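Local coordinates for protein probable DNA endonuclease SmrA (Escherichia coli, PDB 3QD7) that binds DNA and has DNA endonuclease activity, this chain being the part that contains its Smr (small MutS-related) domain, at residues 4-10 with 61-66; 38-44 with 77-81. One frame throughout, in Å; residues are numbered along the deposited sequence.

Contact 1 (4-10 with 61-66); sequences LQLDNFL and RKMVFS
This is a loop-on-helix contact: the N-terminal segment 4-10 packs on residues 61-66 of helix 57-73. Residues 5-7 form one 3-10 turn, with Asp7 N bonded to Leu4 O (3.0 Å); Asn8 and Leu10 are extended, with Phe9 (phi/psi -84/-2) as a kink between them. The loop lies across the side of the helix, with nearest CA pairs Gln5-Lys62 (7.0 Å), Asn8-Phe65 (6.5 Å) and Leu10-Arg61 (6.8 Å). Asn8 (chi1 t) is the hub. Asn8 ND2 donates to Arg61 O (3.1 Å) and to Gln5 OE1 (2.7 Å). Asn8 OD1 accepts from Leu10 N (3.1 Å), an Asx turn. This fixes the N-terminal arm to a helix of the Smr alpha/beta fold. Arg61 (chi1 t, chi2 t, chi3 p) donates from NH1 to Leu10 O (2.7 Å) and weakly to Asn8 O (3.3 Å); its NE is salt-bridged to Glu58. Phe65 (chi1 t) lies under Asn8, whose CA sits 3.6 Å from the ring centroid in a CH-pi contact. The Phe65 edge meets the face of Phe9 (chi1 p), centroids 5.4 Å apart, planes at 88°. Leu10 CD1 lies 3.9 Å from Phe65 CB and 4.1 Å from Val64 CG1; Leu10 also touches Trp103 of helix 92-105.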
ATOM      1  N   LEU A   4      -1.846  -1.042 -18.828  1.00 45.13           N
ATOM      2  CA  LEU A   4      -1.005  -0.160 -19.623  1.00 38.37           C
ATOM      3  C   LEU A   4      -0.641   1.032 -18.769  1.00 35.26           C
ATOM      4  O   LEU A   4      -1.475   1.606 -18.069  1.00 32.53           O
ATOM      5  CB  LEU A   4      -1.702   0.291 -20.903  1.00 34.68           C
ATOM      6  CG  LEU A   4      -1.803  -0.717 -22.062  1.00 38.04           C
ATOM      7  CD1 LEU A   4      -2.053   0.033 -23.361  1.00 35.47           C
ATOM      8  CD2 LEU A   4      -0.565  -1.635 -22.188  1.00 36.74           C
ATOM      9  N   GLN A   5       0.627   1.396 -18.841  1.00 30.92           N
ATOM     10  CA  GLN A   5       1.150   2.468 -18.042  1.00 33.55           C
ATOM     11  C   GLN A   5       0.666   3.846 -18.483  1.00 32.65           C
ATOM     12  O   GLN A   5       0.727   4.796 -17.701  1.00 30.30           O
ATOM     13  CB  GLN A   5       2.675   2.352 -17.949  1.00 37.00           C
ATOM     14  CG  GLN A   5       3.106   1.037 -17.214  1.00 35.09           C
ATOM     15  CD  GLN A   5       2.673   1.006 -15.740  1.00 38.99           C
ATOM     16  OE1 GLN A   5       2.547   2.058 -15.093  1.00 35.83           O
ATOM     17  NE2 GLN A   5       2.466  -0.203 -15.201  1.00 38.12           N
ATOM     18  N   LEU A   6       0.136   3.967 -19.699  1.00 29.97           N
ATOM     19  CA  LEU A   6      -0.523   5.233 -20.046  1.00 32.02           C
ATOM     20  C   LEU A   6      -1.767   5.517 -19.194  1.00 29.23           C
ATOM     21  O   LEU A   6      -2.180   6.670 -19.080  1.00 31.94           O
ATOM     22  CB  LEU A   6      -0.772   5.398 -21.551  1.00 37.15           C
ATOM     23  CG  LEU A   6      -1.376   4.320 -22.437  1.00 36.57           C
ATOM     24  CD1 LEU A   6      -2.878   4.324 -22.391  1.00 39.92           C
ATOM     25  CD2 LEU A   6      -0.899   4.583 -23.851  1.00 30.76           C
ATOM     26  N   ASP A   7      -2.324   4.475 -18.565  1.00 27.83           N
ATOM     27  CA  ASP A   7      -3.474   4.589 -17.629  1.00 31.10           C
ATOM     28  C   ASP A   7      -3.094   4.800 -16.152  1.00 30.85           C
ATOM     29  O   ASP A   7      -3.975   4.967 -15.302  1.00 28.21           O
ATOM     30  CB  ASP A   7      -4.351   3.342 -17.709  1.00 32.02           C
ATOM     31  CG  ASP A   7      -4.955   3.146 -19.081  1.00 36.50           C
ATOM     32  OD1 ASP A   7      -5.501   4.115 -19.650  1.00 38.37           O
ATOM     33  OD2 ASP A   7      -4.885   2.017 -19.583  1.00 37.39           O
ATOM     34  N   ASN A   8      -1.794   4.780 -15.864  1.00 26.06           N
ATOM     35  CA  ASN A   8      -1.264   4.913 -14.509  1.00 24.16           C
ATOM     36  C   ASN A   8      -1.471   6.307 -13.959  1.00 21.34           C
ATOM     37  O   ASN A   8      -0.678   7.214 -14.201  1.00 22.48           O
ATOM     38  CB  ASN A   8       0.227   4.517 -14.446  1.00 23.71           C
ATOM     39  CG  ASN A   8       0.707   4.263 -13.009  1.00 26.91           C
ATOM     40  OD1 ASN A   8       0.224   4.895 -12.068  1.00 22.93           O
ATOM     41  ND2 ASN A   8       1.656   3.334 -12.842  1.00 20.02           N
ATOM     42  N   PHE A   9      -2.537   6.454 -13.181  1.00 21.74           N
ATOM     43  CA  PHE A   9      -2.930   7.741 -12.609  1.00 24.28           C
ATOM     44  C   PHE A   9      -2.221   8.105 -11.307  1.00 23.84           C
ATOM     45  O   PHE A   9      -2.447   9.188 -10.756  1.00 30.42           O
ATOM     46  CB  PHE A   9      -4.460   7.793 -12.404  1.00 23.98           C
ATOM     47  CG  PHE A   9      -5.028   6.587 -11.698  1.00 22.99           C
ATOM     48  CD1 PHE A   9      -5.817   5.682 -12.401  1.00 19.84           C
ATOM     49  CD2 PHE A   9      -4.789   6.369 -10.317  1.00 23.59           C
ATOM     50  CE1 PHE A   9      -6.357   4.554 -11.761  1.00 23.36           C
ATOM     51  CE2 PHE A   9      -5.329   5.250  -9.659  1.00 21.67           C
ATOM     52  CZ  PHE A   9      -6.107   4.327 -10.395  1.00 21.91           C
ATOM     53  N   LEU A  10      -1.374   7.219 -10.803  1.00 22.16           N
ATOM     54  CA  LEU A  10      -0.603   7.511  -9.582  1.00 23.74           C
ATOM     55  C   LEU A  10       0.297   8.752  -9.762  1.00 24.59           C
ATOM     56  O   LEU A  10       1.011   8.878 -10.766  1.00 23.90           O
ATOM     57  CB  LEU A  10       0.216   6.281  -9.163  1.00 16.21           C
ATOM     58  CG  LEU A  10      -0.615   4.996  -8.945  1.00 19.25           C
ATOM     59  CD1 LEU A  10       0.191   3.925  -8.298  1.00 17.22           C
ATOM     60  CD2 LEU A  10      -1.846   5.271  -8.076  1.00 19.18           C
ATOM     61  N   ARG A  61       6.075   2.823  -8.575  1.00 23.04           N
ATOM     62  CA  ARG A  61       4.816   3.373  -9.085  1.00 22.35           C
ATOM     63  C   ARG A  61       4.139   2.483 -10.153  1.00 23.00           C
ATOM     64  O   ARG A  61       2.906   2.348 -10.182  1.00 21.07           O
ATOM     65  CB  ARG A  61       5.024   4.786  -9.624  1.00 25.22           C
ATOM     66  CG  ARG A  61       3.725   5.550  -9.871  1.00 23.83           C
ATOM     67  CD  ARG A  61       3.983   6.938 -10.466  1.00 23.74           C
ATOM     68  NE  ARG A  61       4.352   6.778 -11.855  1.00 28.94           N
ATOM     69  CZ  ARG A  61       3.511   6.930 -12.869  1.00 33.06           C
ATOM     70  NH1 ARG A  61       2.257   7.318 -12.649  1.00 27.62           N
ATOM     71  NH2 ARG A  61       3.930   6.703 -14.104  1.00 27.54           N
ATOM     72  N   LYS A  62       4.954   1.877 -11.011  1.00 22.91           N
ATOM     73  CA  LYS A  62       4.460   0.926 -12.015  1.00 23.34           C
ATOM     74  C   LYS A  62       3.990  -0.400 -11.384  1.00 20.26           C
ATOM     75  O   LYS A  62       2.955  -0.931 -11.759  1.00 21.26           O
ATOM     76  CB  LYS A  62       5.534   0.680 -13.096  1.00 22.91           C
ATOM     77  CG  LYS A  62       5.991   1.962 -13.826  1.00 27.23           C
ATOM     78  CD  LYS A  62       6.735   1.687 -15.163  1.00 33.81           C
ATOM     79  CE  LYS A  62       8.083   1.028 -14.941  1.00 38.36           C
ATOM     80  NZ  LYS A  62       9.038   1.339 -16.039  1.00 45.23           N
ATOM     81  N   MET A  63       4.746  -0.914 -10.417  1.00 21.21           N
ATOM     82  CA  MET A  63       4.407  -2.170  -9.731  1.00 23.52           C
ATOM     83  C   MET A  63       3.133  -2.063  -8.875  1.00 20.74           C
ATOM     84  O   MET A  63       2.278  -2.929  -8.903  1.00 20.50           O
ATOM     85  CB  MET A  63       5.589  -2.618  -8.850  1.00 23.30           C
ATOM     86  CG  MET A  63       6.836  -3.010  -9.641  1.00 24.02           C
ATOM     87  SD  MET A  63       8.305  -3.133  -8.595  1.00 30.45           S
ATOM     88  CE  MET A  63       8.080  -4.779  -7.928  1.00 20.51           C
ATOM     89  N   VAL A  64       3.008  -0.985  -8.119  1.00 19.23           N
ATOM     90  CA  VAL A  64       1.835  -0.796  -7.252  1.00 22.82           C
ATOM     91  C   VAL A  64       0.563  -0.708  -8.112  1.00 20.74           C
ATOM     92  O   VAL A  64      -0.450  -1.343  -7.828  1.00 18.05           O
ATOM     93  CB  VAL A  64       2.032   0.483  -6.335  1.00 22.81           C
ATOM     94  CG1 VAL A  64       0.735   0.901  -5.631  1.00 21.67           C
ATOM     95  CG2 VAL A  64       3.179   0.247  -5.323  1.00 14.87           C
ATOM     96  N   PHE A  65       0.640   0.087  -9.168  1.00 24.06           N
ATOM     97  CA  PHE A  65      -0.480   0.255 -10.066  1.00 22.14           C
ATOM     98  C   PHE A  65      -0.865  -1.081 -10.669  1.00 25.02           C
ATOM     99  O   PHE A  65      -2.020  -1.501 -10.586  1.00 22.92           O
ATOM    100  CB  PHE A  65      -0.128   1.257 -11.155  1.00 24.45           C
ATOM    101  CG  PHE A  65      -1.219   1.477 -12.143  1.00 24.18           C
ATOM    102  CD1 PHE A  65      -1.092   1.004 -13.451  1.00 23.04           C
ATOM    103  CD2 PHE A  65      -2.366   2.177 -11.783  1.00 22.06           C
ATOM    104  CE1 PHE A  65      -2.099   1.229 -14.392  1.00 24.81           C
ATOM    105  CE2 PHE A  65      -3.382   2.408 -12.726  1.00 25.25           C
ATOM    106  CZ  PHE A  65      -3.244   1.921 -14.022  1.00 24.09           C
ATOM    107  N   SER A  66       0.114  -1.762 -11.251  1.00 23.92           N
ATOM    108  CA  SER A  66      -0.126  -3.054 -11.874  1.00 25.73           C
ATOM    109  C   SER A  66      -0.611  -4.114 -10.862  1.00 24.34           C
ATOM    110  O   SER A  66      -1.514  -4.903 -11.146  1.00 25.82           O
ATOM    111  CB  SER A  66       1.170  -3.501 -12.564  1.00 28.28           C
ATOM    112  OG  SER A  66       0.950  -4.696 -13.279  1.00 43.83           O
TER

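Contact 2 (38-44 with 77-81); sequences KLRSGKY and RNVLI
Lys38 belongs to the short helix 37-40, and its CA-CB bond points toward residues 77-81. Its side chain (chi1 t, chi2 t, chi3 p, chi4 t) reaches past Arg77. Lys38 NZ donates to Arg77 O (3.1 Å) and also bonds Leu130 O on the adjacent strand. The CD of Lys38 lies over one face of the Arg77 guanidinium. Lys38 CG comes within 3.6 Å of Asn78 OD1. Leu39 offers its carbonyl, and the chain leaves helical geometry at Ser41. Gly42 (phi/psi -71/162) has its CA 6.8 Å from the CA of Asn78. A CB here would be tight against Asn78 ND2 and would clash with Lys38 O. Lys43 continues extended, its O 2.9 Å from Asn78 ND2. A water accepts weakly from Lys43 N (3.3 Å) and donates to Asn78 OD1 (3.2 Å). Asn78 (chi1 p) thus meets Lys38, Gly42, Lys43 and Tyr44. Tyr44 (chi1 m) folds back under the helix end, and its OH donates to Leu39 O (3.0 Å). Asn78 ND2 lies over one ring face. The ring edge meets the strand: Tyr44 CE1 is 3.3 Å from Val79 O, and CD1 is 3.9 Å from Leu80 CB. The turn packs on part of one face of the mixed sheet. Strand 78-82 runs between 125-130, antiparallel, and 49-51, parallel, while Val79 points away from the turn onto helix 57-73.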
ATOM      1  N   LYS A  38     -11.011  -6.854   8.678  1.00 50.02           N
ATOM      2  CA  LYS A  38     -10.445  -7.386   7.442  1.00 42.69           C
ATOM      3  C   LYS A  38      -8.947  -7.119   7.362  1.00 39.91           C
ATOM      4  O   LYS A  38      -8.198  -7.926   6.811  1.00 41.83           O
ATOM      5  CB  LYS A  38     -11.173  -6.758   6.240  1.00 46.65           C
ATOM      6  CG  LYS A  38     -11.102  -7.545   4.959  1.00 37.02           C
ATOM      7  CD  LYS A  38     -12.080  -6.999   3.933  1.00 34.27           C
ATOM      8  CE  LYS A  38     -11.520  -5.791   3.228  1.00 27.34           C
ATOM      9  NZ  LYS A  38     -12.100  -5.584   1.872  1.00 21.71           N
ATOM     10  N   LEU A  39      -8.510  -5.990   7.920  1.00 43.85           N
ATOM     11  CA  LEU A  39      -7.103  -5.611   7.907  1.00 38.98           C
ATOM     12  C   LEU A  39      -6.296  -6.455   8.863  1.00 46.89           C
ATOM     13  O   LEU A  39      -5.182  -6.873   8.530  1.00 41.62           O
ATOM     14  CB  LEU A  39      -6.912  -4.139   8.278  1.00 36.99           C
ATOM     15  CG  LEU A  39      -7.308  -3.022   7.309  1.00 37.83           C
ATOM     16  CD1 LEU A  39      -7.075  -1.637   7.919  1.00 36.34           C
ATOM     17  CD2 LEU A  39      -6.540  -3.155   6.029  1.00 31.01           C
ATOM     18  N   ARG A  40      -6.863  -6.693  10.049  1.00 64.23           N
ATOM     19  CA  ARG A  40      -6.177  -7.356  11.162  1.00 64.30           C
ATOM     20  C   ARG A  40      -6.134  -8.872  10.973  1.00 67.48           C
ATOM     21  O   ARG A  40      -5.059  -9.483  10.989  1.00 66.08           O
ATOM     22  CB  ARG A  40      -6.907  -7.034  12.479  1.00 70.77           C
ATOM     23  CG  ARG A  40      -5.988  -6.816  13.673  1.00 73.38           C
ATOM     24  CD  ARG A  40      -6.696  -7.113  15.002  1.00 85.92           C
ATOM     25  NE  ARG A  40      -5.709  -7.263  16.079  1.00 87.20           N
ATOM     26  CZ  ARG A  40      -5.187  -8.423  16.481  1.00 82.87           C
ATOM     27  NH1 ARG A  40      -5.558  -9.575  15.918  1.00 90.59           N
ATOM     28  NH2 ARG A  40      -4.289  -8.431  17.464  1.00 75.28           N
ATOM     29  N   SER A  41      -7.323  -9.444  10.778  1.00 41.83           N
ATOM     30  CA  SER A  41      -7.577 -10.882  10.744  1.00 40.79           C
ATOM     31  C   SER A  41      -7.713 -11.403   9.302  1.00 45.16           C
ATOM     32  O   SER A  41      -8.242 -12.495   9.063  1.00 43.82           O
ATOM     33  CB  SER A  41      -8.850 -11.163  11.577  1.00 45.86           C
ATOM     34  OG  SER A  41      -9.495 -12.382  11.211  1.00 56.64           O
ATOM     35  N   GLY A  42      -7.231 -10.615   8.341  1.00 39.18           N
ATOM     36  CA  GLY A  42      -7.185 -11.038   6.950  1.00 31.82           C
ATOM     37  C   GLY A  42      -6.133 -12.115   6.691  1.00 37.00           C
ATOM     38  O   GLY A  42      -5.224 -12.342   7.496  1.00 33.75           O
ATOM     39  N   LYS A  43      -6.278 -12.792   5.563  1.00 44.91           N
ATOM     40  CA  LYS A  43      -5.360 -13.823   5.142  1.00 42.26           C
ATOM     41  C   LYS A  43      -4.399 -13.171   4.153  1.00 41.99           C
ATOM     42  O   LYS A  43      -4.846 -12.544   3.194  1.00 45.74           O
ATOM     43  CB  LYS A  43      -6.163 -14.927   4.449  1.00 48.96           C
ATOM     44  CG  LYS A  43      -5.601 -16.322   4.594  1.00 54.62           C
ATOM     45  CD  LYS A  43      -6.299 -17.281   3.638  1.00 66.92           C
ATOM     46  CE  LYS A  43      -5.392 -18.474   3.323  1.00 75.03           C
ATOM     47  NZ  LYS A  43      -5.594 -18.931   1.906  1.00 66.72           N
ATOM     48  N   TYR A  44      -3.090 -13.289   4.379  1.00 29.56           N
ATOM     49  CA  TYR A  44      -2.125 -12.713   3.431  1.00 31.28           C
ATOM     50  C   TYR A  44      -1.155 -13.717   2.821  1.00 34.00           C
ATOM     51  O   TYR A  44       0.023 -13.713   3.161  1.00 31.08           O
ATOM     52  CB  TYR A  44      -1.350 -11.556   4.052  1.00 25.28           C
ATOM     53  CG  TYR A  44      -2.231 -10.407   4.456  1.00 27.71           C
ATOM     54  CD1 TYR A  44      -2.432  -9.314   3.603  1.00 23.62           C
ATOM     55  CD2 TYR A  44      -2.874 -10.413   5.697  1.00 26.71           C
ATOM     56  CE1 TYR A  44      -3.231  -8.245   3.985  1.00 19.25           C
ATOM     57  CE2 TYR A  44      -3.679  -9.364   6.085  1.00 26.08           C
ATOM     58  CZ  TYR A  44      -3.853  -8.297   5.225  1.00 26.14           C
ATOM     59  OH  TYR A  44      -4.653  -7.287   5.641  1.00 21.49           O
ATOM     60  N   ARG A  77      -9.388  -9.259  -1.424  1.00 18.34           N
ATOM     61  CA  ARG A  77     -10.039  -8.334  -0.513  1.00 26.81           C
ATOM     62  C   ARG A  77      -9.030  -7.620   0.376  1.00 25.21           C
ATOM     63  O   ARG A  77      -9.329  -6.594   0.963  1.00 20.93           O
ATOM     64  CB  ARG A  77     -11.091  -9.062   0.310  1.00 27.06           C
ATOM     65  CG  ARG A  77     -12.236  -9.577  -0.556  1.00 31.19           C
ATOM     66  CD  ARG A  77     -13.176 -10.436   0.244  1.00 28.42           C
ATOM     67  NE  ARG A  77     -13.986  -9.624   1.140  1.00 25.21           N
ATOM     68  CZ  ARG A  77     -14.574 -10.091   2.233  1.00 33.41           C
ATOM     69  NH1 ARG A  77     -15.319  -9.287   2.974  1.00 28.33           N
ATOM     70  NH2 ARG A  77     -14.418 -11.368   2.587  1.00 30.73           N
ATOM     71  N   ASN A  78      -7.834  -8.177   0.458  1.00 26.20           N
ATOM     72  CA  ASN A  78      -6.735  -7.527   1.157  1.00 24.30           C
ATOM     73  C   ASN A  78      -5.395  -7.938   0.613  1.00 25.43           C
ATOM     74  O   ASN A  78      -5.212  -9.056   0.160  1.00 25.74           O
ATOM     75  CB  ASN A  78      -6.807  -7.730   2.667  1.00 29.60           C
ATOM     76  CG  ASN A  78      -7.278  -9.106   3.039  1.00 35.82           C
ATOM     77  OD1 ASN A  78      -8.457  -9.305   3.354  1.00 34.59           O
ATOM     78  ND2 ASN A  78      -6.363 -10.076   2.998  1.00 37.52           N
ATOM     79  N   VAL A  79      -4.470  -6.988   0.627  1.00 17.32           N
ATOM     80  CA  VAL A  79      -3.136  -7.228   0.120  1.00 17.13           C
ATOM     81  C   VAL A  79      -2.135  -6.617   1.062  1.00 21.16           C
ATOM     82  O   VAL A  79      -2.484  -5.757   1.890  1.00 20.84           O
ATOM     83  CB  VAL A  79      -2.947  -6.716  -1.325  1.00 15.44           C
ATOM     84  CG1 VAL A  79      -3.867  -7.472  -2.243  1.00 16.17           C
ATOM     85  CG2 VAL A  79      -3.218  -5.184  -1.434  1.00 12.89           C
ATOM     86  N   LEU A  80      -0.909  -7.113   0.957  1.00 18.86           N
ATOM     87  CA  LEU A  80       0.218  -6.649   1.734  1.00 17.81           C
ATOM     88  C   LEU A  80       1.211  -5.931   0.838  1.00 19.36           C
ATOM     89  O   LEU A  80       1.651  -6.474  -0.181  1.00 23.26           O
ATOM     90  CB  LEU A  80       0.926  -7.857   2.390  1.00 19.74           C
ATOM     91  CG  LEU A  80       2.171  -7.565   3.237  1.00 24.18           C
ATOM     92  CD1 LEU A  80       1.769  -6.751   4.467  1.00 19.28           C
ATOM     93  CD2 LEU A  80       2.768  -8.886   3.663  1.00 23.08           C
ATOM     94  N   ILE A  81       1.606  -4.719   1.212  1.00 20.71           N
ATOM     95  CA  ILE A  81       2.683  -4.073   0.478  1.00 17.50           C
ATOM     96  C   ILE A  81       3.918  -3.889   1.351  1.00 21.71           C
ATOM     97  O   ILE A  81       3.843  -3.294   2.419  1.00 20.16           O
ATOM     98  CB  ILE A  81       2.247  -2.722  -0.143  1.00 22.36           C
ATOM     99  CG1 ILE A  81       0.973  -2.876  -1.002  1.00 20.07           C
ATOM    100  CG2 ILE A  81       3.406  -2.117  -0.964  1.00 19.04           C
ATOM    101  CD1 ILE A  81       0.455  -1.536  -1.481  1.00 28.04           C
TER
HETATM  102  O   HOH W   1      -9.033 -12.476   3.710  1.00 30.00           O

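How the contacts relate
The chain starts with the arm at 4-10, passes edge strand 25-27 and reaches helix 37-40 and its turn. It then forms strand 49-51 and helix 57-73, where contact 1 closes its loop at 61-66. Strand 78-82 follows that helix directly, and there contact 2 closes its loop at 77-81. The two loops cross, because 38-44 falls between the partners of contact 1 and 61-66 between those of contact 2. The centres of the two contacts are about 22 Å apart, and the contacts do not touch. Contact 1 ties the N-terminal arm to the outside of helix 57-73. Contact 2 ties the helical turn to the sheet face opposite that helix.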